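Local coordinates for paenibacillus xanthan lyase (Paenibacillus, PDB 6F2P), which cleaves the polysaccharide xanthan as a lyase of EC class 4.2.2.12, probably by the beta-elimination chemistry of polysaccharide lyase family 8, at residues A[159-164]-A[175-180]; A[169-174]-A[198-203]. One frame throughout, in Å; residues are numbered along the deposited sequence.

Interaction 1. Residues A[159-164]-A[175-180]. With CA (calcium ion), chain F.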
ATOM      1  N   TYR A 159     -17.111 -26.145  30.585  1.00 22.42           N
ATOM      2  CA  TYR A 159     -17.435 -27.264  29.712  1.00 20.24           C
ATOM      3  C   TYR A 159     -17.459 -26.849  28.245  1.00 24.30           C
ATOM      4  O   TYR A 159     -16.776 -27.449  27.415  1.00 23.83           O
ATOM      5  CB  TYR A 159     -18.766 -27.888  30.123  1.00 26.93           C
ATOM      6  CG  TYR A 159     -19.346 -28.824  29.096  1.00 21.94           C
ATOM      7  CD1 TYR A 159     -18.722 -30.027  28.799  1.00 16.94           C
ATOM      8  CD2 TYR A 159     -20.522 -28.510  28.432  1.00 19.34           C
ATOM      9  CE1 TYR A 159     -19.255 -30.893  27.858  1.00 21.66           C
ATOM     10  CE2 TYR A 159     -21.066 -29.368  27.492  1.00 23.08           C
ATOM     11  CZ  TYR A 159     -20.428 -30.559  27.206  1.00 26.02           C
ATOM     12  OH  TYR A 159     -20.960 -31.414  26.266  1.00 22.35           O
ATOM     13  N   THR A 160     -18.237 -25.820  27.925  1.00 22.22           N
ATOM     14  CA  THR A 160     -18.325 -25.353  26.546  1.00 19.93           C
ATOM     15  C   THR A 160     -17.098 -24.556  26.098  1.00 18.99           C
ATOM     16  O   THR A 160     -16.744 -24.580  24.922  1.00 23.47           O
ATOM     17  CB  THR A 160     -19.585 -24.509  26.307  1.00 19.37           C
ATOM     18  OG1 THR A 160     -19.498 -23.290  27.054  1.00 16.86           O
ATOM     19  CG2 THR A 160     -20.828 -25.271  26.725  1.00 20.77           C
ATOM     20  N   GLN A 161     -16.445 -23.859  27.026  1.00 15.49           N
ATOM     21  CA  GLN A 161     -15.311 -23.002  26.667  1.00 15.62           C
ATOM     22  C   GLN A 161     -14.095 -23.295  27.537  1.00 18.66           C
ATOM     23  O   GLN A 161     -13.817 -22.570  28.502  1.00 15.51           O
ATOM     24  CB  GLN A 161     -15.700 -21.525  26.783  1.00 16.21           C
ATOM     25  CG  GLN A 161     -14.654 -20.549  26.274  1.00 13.13           C
ATOM     26  CD  GLN A 161     -14.254 -20.858  24.863  1.00 15.36           C
ATOM     27  OE1 GLN A 161     -13.203 -21.446  24.626  1.00 18.24           O
ATOM     28  NE2 GLN A 161     -15.098 -20.487  23.910  1.00 14.53           N
ATOM     29  N   ALA A 162     -13.362 -24.350  27.180  1.00 19.82           N
ATOM     30  CA  ALA A 162     -12.312 -24.891  28.051  1.00 17.76           C
ATOM     31  C   ALA A 162     -10.953 -24.238  27.883  1.00 18.77           C
ATOM     32  O   ALA A 162     -10.222 -24.083  28.856  1.00 23.57           O
ATOM     33  CB  ALA A 162     -12.183 -26.392  27.867  1.00 18.09           C
ATOM     34  N   SER A 163     -10.606 -23.881  26.650  1.00 20.80           N
ATOM     35  CA  SER A 163      -9.286 -23.323  26.372  1.00 20.11           C
ATOM     36  C   SER A 163      -9.328 -22.397  25.171  1.00 20.19           C
ATOM     37  O   SER A 163     -10.310 -22.366  24.438  1.00 22.91           O
ATOM     38  CB  SER A 163      -8.301 -24.445  26.085  1.00 16.22           C
ATOM     39  OG  SER A 163      -8.653 -25.099  24.878  1.00 19.98           O
ATOM     40  N   VAL A 164      -8.249 -21.647  24.975  1.00 19.89           N
ATOM     41  CA  VAL A 164      -8.114 -20.778  23.817  1.00 15.51           C
ATOM     42  C   VAL A 164      -7.429 -21.535  22.690  1.00 18.95           C
ATOM     43  O   VAL A 164      -6.295 -21.977  22.847  1.00 21.53           O
ATOM     44  CB  VAL A 164      -7.235 -19.581  24.149  1.00 15.47           C
ATOM     45  CG1 VAL A 164      -7.046 -18.721  22.913  1.00 16.98           C
ATOM     46  CG2 VAL A 164      -7.833 -18.776  25.298  1.00 13.56           C
ATOM     47  N   SER A 175     -10.926 -15.692  25.057  1.00 14.51           N
ATOM     48  CA  SER A 175     -10.103 -15.135  26.120  1.00 13.42           C
ATOM     49  C   SER A 175     -10.937 -14.374  27.123  1.00 12.15           C
ATOM     50  O   SER A 175     -10.748 -14.555  28.317  1.00 17.36           O
ATOM     51  CB  SER A 175      -8.992 -14.236  25.554  1.00 18.42           C
ATOM     52  OG  SER A 175      -8.229 -14.929  24.583  1.00 12.84           O
ATOM     53  N   GLN A 176     -11.844 -13.516  26.651  1.00 12.64           N
ATOM     54  CA  GLN A 176     -12.766 -12.818  27.555  1.00 17.54           C
ATOM     55  C   GLN A 176     -13.590 -13.791  28.400  1.00 16.13           C
ATOM     56  O   GLN A 176     -13.689 -13.635  29.609  1.00 17.28           O
ATOM     57  CB  GLN A 176     -13.713 -11.885  26.790  1.00 18.04           C
ATOM     58  CG  GLN A 176     -13.049 -10.643  26.213  1.00 27.65           C
ATOM     59  CD  GLN A 176     -13.983  -9.817  25.338  1.00 39.31           C
ATOM     60  OE1 GLN A 176     -14.159  -8.617  25.559  1.00 40.21           O
ATOM     61  NE2 GLN A 176     -14.580 -10.457  24.332  1.00 32.85           N
ATOM     62  N   VAL A 177     -14.175 -14.793  27.749  1.00 14.63           N
ATOM     63  CA  VAL A 177     -15.039 -15.745  28.410  1.00 13.41           C
ATOM     64  C   VAL A 177     -14.259 -16.487  29.469  1.00 16.54           C
ATOM     65  O   VAL A 177     -14.707 -16.646  30.612  1.00 15.65           O
ATOM     66  CB  VAL A 177     -15.628 -16.751  27.407  1.00 13.25           C
ATOM     67  CG1 VAL A 177     -16.113 -17.980  28.122  1.00 11.47           C
ATOM     68  CG2 VAL A 177     -16.779 -16.107  26.638  1.00 16.66           C
ATOM     69  N   ILE A 178     -13.068 -16.919  29.084  1.00 17.03           N
ATOM     70  CA  ILE A 178     -12.207 -17.662  29.991  1.00 17.23           C
ATOM     71  C   ILE A 178     -11.737 -16.799  31.158  1.00 15.79           C
ATOM     72  O   ILE A 178     -11.771 -17.226  32.309  1.00 18.43           O
ATOM     73  CB  ILE A 178     -11.036 -18.292  29.234  1.00 14.74           C
ATOM     74  CG1 ILE A 178     -11.541 -19.521  28.487  1.00 15.61           C
ATOM     75  CG2 ILE A 178      -9.918 -18.660  30.177  1.00 15.19           C
ATOM     76  CD1 ILE A 178     -10.554 -20.107  27.535  1.00 22.52           C
ATOM     77  N   ALA A 179     -11.338 -15.570  30.866  1.00 16.31           N
ATOM     78  CA  ALA A 179     -10.898 -14.654  31.904  1.00 13.04           C
ATOM     79  C   ALA A 179     -12.016 -14.331  32.882  1.00 15.64           C
ATOM     80  O   ALA A 179     -11.809 -14.330  34.092  1.00 19.21           O
ATOM     81  CB  ALA A 179     -10.369 -13.383  31.281  1.00 18.00           C
ATOM     82  N   ILE A 180     -13.208 -14.055  32.377  1.00 19.24           N
ATOM     83  CA  ILE A 180     -14.260 -13.616  33.284  1.00 18.25           C
ATOM     84  C   ILE A 180     -14.774 -14.782  34.125  1.00 19.41           C
ATOM     85  O   ILE A 180     -15.013 -14.625  35.322  1.00 16.00           O
ATOM     86  CB  ILE A 180     -15.407 -12.890  32.568  1.00 17.96           C
ATOM     87  CG1 ILE A 180     -14.864 -11.698  31.771  1.00 19.24           C
ATOM     88  CG2 ILE A 180     -16.461 -12.422  33.584  1.00 15.96           C
ATOM     89  CD1 ILE A 180     -13.834 -10.899  32.504  1.00 14.67           C
TER
HETATM   90 CA    CA F1105     -12.205 -22.728  23.072  1.00 16.74          CA
HETATM   91  O   HOH W   1     -14.125 -24.262  23.096  1.00 12.09           O
HETATM   92  O   HOH W   2     -13.861 -21.813  21.362  1.00 16.79           O
HETATM   93  O   HOH W   3     -11.415 -24.873  23.989  1.00 13.74           O
HETATM   94  O   HOH W   4     -11.851 -24.165  21.292  1.00 14.57           O

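Interaction 2. Residues A[169-174]-A[198-203]. With CA (calcium ion), chain F.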
ATOM      1  N   ALA A 169     -11.149 -12.747  16.180  1.00 19.71           N
ATOM      2  CA  ALA A 169     -12.168 -12.359  17.151  1.00 24.33           C
ATOM      3  C   ALA A 169     -12.699 -13.535  17.999  1.00 25.26           C
ATOM      4  O   ALA A 169     -13.070 -13.357  19.157  1.00 22.29           O
ATOM      5  CB  ALA A 169     -13.304 -11.626  16.461  1.00 20.46           C
ATOM      6  N   ASN A 170     -12.727 -14.735  17.439  1.00 19.46           N
ATOM      7  CA  ASN A 170     -13.126 -15.881  18.242  1.00 20.86           C
ATOM      8  C   ASN A 170     -12.148 -16.098  19.376  1.00 21.79           C
ATOM      9  O   ASN A 170     -12.532 -16.464  20.493  1.00 16.97           O
ATOM     10  CB  ASN A 170     -13.200 -17.149  17.397  1.00 21.90           C
ATOM     11  CG  ASN A 170     -14.324 -17.116  16.404  1.00 23.95           C
ATOM     12  OD1 ASN A 170     -15.342 -16.437  16.606  1.00 27.21           O
ATOM     13  ND2 ASN A 170     -14.161 -17.862  15.321  1.00 23.75           N
ATOM     14  N   ARG A 171     -10.874 -15.881  19.070  1.00 19.92           N
ATOM     15  CA  ARG A 171      -9.828 -16.097  20.046  1.00 15.75           C
ATOM     16  C   ARG A 171      -9.959 -15.079  21.161  1.00 17.10           C
ATOM     17  O   ARG A 171      -9.781 -15.403  22.336  1.00 15.61           O
ATOM     18  CB  ARG A 171      -8.465 -15.982  19.398  1.00 16.53           C
ATOM     19  CG  ARG A 171      -7.326 -16.180  20.376  1.00 15.11           C
ATOM     20  CD  ARG A 171      -5.983 -16.230  19.675  1.00 14.54           C
ATOM     21  NE  ARG A 171      -4.961 -16.650  20.612  1.00 14.20           N
ATOM     22  CZ  ARG A 171      -4.548 -17.904  20.750  1.00 16.11           C
ATOM     23  NH1 ARG A 171      -3.619 -18.196  21.652  1.00 12.63           N
ATOM     24  NH2 ARG A 171      -5.057 -18.862  19.983  1.00 14.59           N
ATOM     25  N   LEU A 172     -10.275 -13.846  20.783  1.00 16.04           N
ATOM     26  CA  LEU A 172     -10.499 -12.787  21.753  1.00 17.85           C
ATOM     27  C   LEU A 172     -11.638 -13.170  22.683  1.00 21.63           C
ATOM     28  O   LEU A 172     -11.510 -13.107  23.910  1.00 20.31           O
ATOM     29  CB  LEU A 172     -10.832 -11.479  21.044  1.00 17.69           C
ATOM     30  CG  LEU A 172     -11.305 -10.353  21.958  1.00 21.02           C
ATOM     31  CD1 LEU A 172     -10.256 -10.053  23.011  1.00 19.26           C
ATOM     32  CD2 LEU A 172     -11.597  -9.117  21.134  1.00 23.60           C
ATOM     33  N   TRP A 173     -12.751 -13.580  22.086  1.00 20.60           N
ATOM     34  CA  TRP A 173     -13.933 -13.936  22.851  1.00 19.65           C
ATOM     35  C   TRP A 173     -13.691 -15.148  23.726  1.00 16.17           C
ATOM     36  O   TRP A 173     -14.206 -15.220  24.841  1.00 14.97           O
ATOM     37  CB  TRP A 173     -15.107 -14.181  21.921  1.00 25.24           C
ATOM     38  CG  TRP A 173     -15.468 -12.961  21.181  1.00 26.01           C
ATOM     39  CD1 TRP A 173     -15.356 -11.677  21.621  1.00 24.85           C
ATOM     40  CD2 TRP A 173     -15.979 -12.889  19.848  1.00 32.71           C
ATOM     41  NE1 TRP A 173     -15.777 -10.805  20.650  1.00 29.32           N
ATOM     42  CE2 TRP A 173     -16.165 -11.524  19.548  1.00 40.12           C
ATOM     43  CE3 TRP A 173     -16.303 -13.850  18.877  1.00 33.76           C
ATOM     44  CZ2 TRP A 173     -16.669 -11.091  18.317  1.00 41.64           C
ATOM     45  CZ3 TRP A 173     -16.800 -13.418  17.649  1.00 30.68           C
ATOM     46  CH2 TRP A 173     -16.976 -12.051  17.383  1.00 30.92           C
ATOM     47  N   GLU A 174     -12.924 -16.103  23.215  1.00 15.47           N
ATOM     48  CA  GLU A 174     -12.477 -17.220  24.036  1.00 15.13           C
ATOM     49  C   GLU A 174     -11.820 -16.651  25.282  1.00 17.23           C
ATOM     50  O   GLU A 174     -12.137 -17.047  26.409  1.00 16.40           O
ATOM     51  CB  GLU A 174     -11.464 -18.081  23.281  1.00 16.80           C
ATOM     52  CG  GLU A 174     -12.048 -19.082  22.311  1.00 12.81           C
ATOM     53  CD  GLU A 174     -10.966 -19.868  21.589  1.00 20.51           C
ATOM     54  OE1 GLU A 174     -10.060 -19.242  21.004  1.00 23.80           O
ATOM     55  OE2 GLU A 174     -11.007 -21.112  21.613  1.00 25.53           O
ATOM     56  N   ILE A 198      -4.923 -13.457  24.472  1.00 10.16           N
ATOM     57  CA  ILE A 198      -4.882 -12.338  23.534  1.00 12.43           C
ATOM     58  C   ILE A 198      -3.496 -12.010  22.943  1.00 19.30           C
ATOM     59  O   ILE A 198      -3.405 -11.245  21.977  1.00 20.54           O
ATOM     60  CB  ILE A 198      -5.468 -11.055  24.144  1.00 12.83           C
ATOM     61  CG1 ILE A 198      -4.581 -10.543  25.276  1.00 10.68           C
ATOM     62  CG2 ILE A 198      -6.899 -11.287  24.607  1.00 14.85           C
ATOM     63  CD1 ILE A 198      -4.904  -9.120  25.687  1.00 13.35           C
ATOM     64  N   SER A 199      -2.426 -12.572  23.506  1.00 14.93           N
ATOM     65  CA  SER A 199      -1.075 -12.235  23.035  1.00 20.22           C
ATOM     66  C   SER A 199      -0.903 -12.467  21.533  1.00 18.81           C
ATOM     67  O   SER A 199      -0.383 -11.610  20.820  1.00 19.26           O
ATOM     68  CB  SER A 199       0.004 -12.984  23.823  1.00 17.21           C
ATOM     69  OG  SER A 199       0.040 -12.551  25.173  1.00 19.00           O
ATOM     70  N   ALA A 200      -1.377 -13.608  21.049  1.00 16.72           N
ATOM     71  CA  ALA A 200      -1.265 -13.925  19.631  1.00 14.84           C
ATOM     72  C   ALA A 200      -1.969 -12.914  18.724  1.00 16.88           C
ATOM     73  O   ALA A 200      -1.717 -12.895  17.528  1.00 22.23           O
ATOM     74  CB  ALA A 200      -1.773 -15.330  19.361  1.00 10.27           C
ATOM     75  N   LEU A 201      -2.837 -12.077  19.292  1.00 16.91           N
ATOM     76  CA  LEU A 201      -3.562 -11.056  18.525  1.00 17.66           C
ATOM     77  C   LEU A 201      -2.824  -9.725  18.455  1.00 16.53           C
ATOM     78  O   LEU A 201      -3.225  -8.818  17.726  1.00 17.85           O
ATOM     79  CB  LEU A 201      -4.927 -10.780  19.163  1.00 16.06           C
ATOM     80  CG  LEU A 201      -5.954 -11.897  19.245  1.00 16.09           C
ATOM     81  CD1 LEU A 201      -7.152 -11.412  20.036  1.00 16.92           C
ATOM     82  CD2 LEU A 201      -6.366 -12.338  17.859  1.00 18.73           C
ATOM     83  N   LEU A 202      -1.772  -9.594  19.251  1.00 17.78           N
ATOM     84  CA  LEU A 202      -1.071  -8.320  19.391  1.00 15.41           C
ATOM     85  C   LEU A 202      -0.031  -7.924  18.315  1.00 14.60           C
ATOM     86  O   LEU A 202       0.054  -6.751  17.969  1.00 18.63           O
ATOM     87  CB  LEU A 202      -0.448  -8.217  20.787  1.00 16.59           C
ATOM     88  CG  LEU A 202      -1.407  -8.317  21.980  1.00 19.64           C
ATOM     89  CD1 LEU A 202      -0.644  -8.177  23.280  1.00 17.57           C
ATOM     90  CD2 LEU A 202      -2.510  -7.274  21.903  1.00 14.47           C
ATOM     91  N   PRO A 203       0.772  -8.877  17.799  1.00 14.23           N
ATOM     92  CA  PRO A 203       1.846  -8.444  16.894  1.00 17.20           C
ATOM     93  C   PRO A 203       1.340  -7.822  15.602  1.00 22.31           C
ATOM     94  O   PRO A 203       0.204  -8.077  15.202  1.00 19.85           O
ATOM     95  CB  PRO A 203       2.565  -9.750  16.564  1.00 16.18           C
ATOM     96  CG  PRO A 203       2.255 -10.657  17.697  1.00 14.36           C
ATOM     97  CD  PRO A 203       0.852 -10.324  18.065  1.00 19.40           C
TER
HETATM   98 CA    CA F1105     -12.205 -22.728  23.072  1.00 16.74          CA
HETATM   99  O   HOH W   5      -2.190 -15.628  22.668  1.00 16.05           O
HETATM  100  O   HOH W   3     -11.415 -24.873  23.989  1.00 13.74           O
HETATM  101  O   HOH W   2     -13.861 -21.813  21.362  1.00 16.79           O
HETATM  102  O   HOH W   1     -14.125 -24.262  23.096  1.00 12.09           O
HETATM  103  O   HOH W   4     -11.851 -24.165  21.292  1.00 14.57           O

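Interaction 1. Residues A[159-164]-A[175-180]
Ser175, about two turns into helix 168-184, meets the other segment through its hydroxyl: OG lies 3.9 Å from Val164 CG2, a van der Waals approach, while its hydrogen bond goes to Arg171 O one helical turn back. Val177 comes next. Its CG1, anti to the backbone N, packs 3.5 Å from Gln161 CG, the two side chains crossing obliquely. Ile178 carries most of the contact. With CG1 anti to the carbonyl carbon and the chain then extended (chi2 171°), its tip CD1 ends against the loop backbone, 3.5 Å from Ser163 C, with Val164 CG2 at 3.8 Å from the same methyl; its CG1 passes near Gln161 O and crosses the Gln161 chain at about a right angle. An alanine in place of Ile178 would remove CG1, CG2 and CD1 and would probably loosen the loop's backbone at Ser163, and with it the placing of a calcium ligand. Gln161, the first residue to leave helix 147-160, bends at chi2 (54°) so that OE1 binds the calcium ion at 2.2 Å. Its amide is held from the other end too: NE2 donates to a metal-bound water and to Gln127 O, which should fix which end of the amide faces the ion. Ser163 O supplies a second ligand, 2.4 Å from the calcium, and Glu174 the third. Four waters complete a seven-ligand calcium site, built on a loop joining two consecutive helices of the family 8 alpha-helical domain and seated on apolar side chains of the second helix.

Interaction 2. Residues A[169-174]-A[198-203]
Helix 168-184 of the N-terminal alpha-helical domain, the helix that supplies Glu174 to a calcium site, packs here against the turn that follows helix 188-197, so the contact joins neighbouring elements of the incomplete alpha/alpha toroid that family 8 lyases have at their N terminus. Its apolar half centres on Leu172. With CG anti to the backbone N, this leucine lies side by side with Ile198, pointing the same way, and the methyls Leu172 CD1 and Ile198 CG2 meet at 3.9 Å. Leu201 reaches back toward the helix, its CD1 touching Leu172 CB at 3.8 Å. Helix 229-244 covers Leu172 and Ile198, through Ile237 and Leu240 respectively. On the metal side of the helix, Glu174 extends beyond CG to put OE2 2.5 Å from the calcium ion; OE2 also accepts from Thr165 N and OE1 from Met166 N, so both carboxylate oxygens are gripped, and the ion and the two N-H groups would favour the ionised form. The polar half belongs to Arg171, whose chain is straight from CG to NE and ends in a guanidinium turned by chi4 of 95°. NE donates to Gly197 O and NH2 to Met166 O, which together fix the rotation of the group between the end of helix 188-197 and the loop that precedes helix 168-184. Ala200 CB sits over one face of the guanidinium, 3.7 Å from Arg171 NE. One water links the segments, accepting from Arg171 NH1 at 3.1 Å and from Ala200 N at 2.7 Å.

Overall arrangement
Going from the N terminus, helix 147-160 ends within 159-164 and gives way to a loop from Gln161 on; the contact of this segment with 175-180 closes a short connection of ten residues. Residues 169-174 lie within that connection, and from them interaction 2 reaches forward over the rest of helix 168-184 and helix 188-197 to 198-203, so the two contacts cross along the chain. Both use helix 168-184, on adjoining stretches, 169-174 and 175-180. They meet directly where Val164 CG1 packs 3.4 Å from Arg171 CZ, and they share the calcium ion with its four waters. Together they tie three consecutive helices and their connecting loops into one part of the alpha-helical domain.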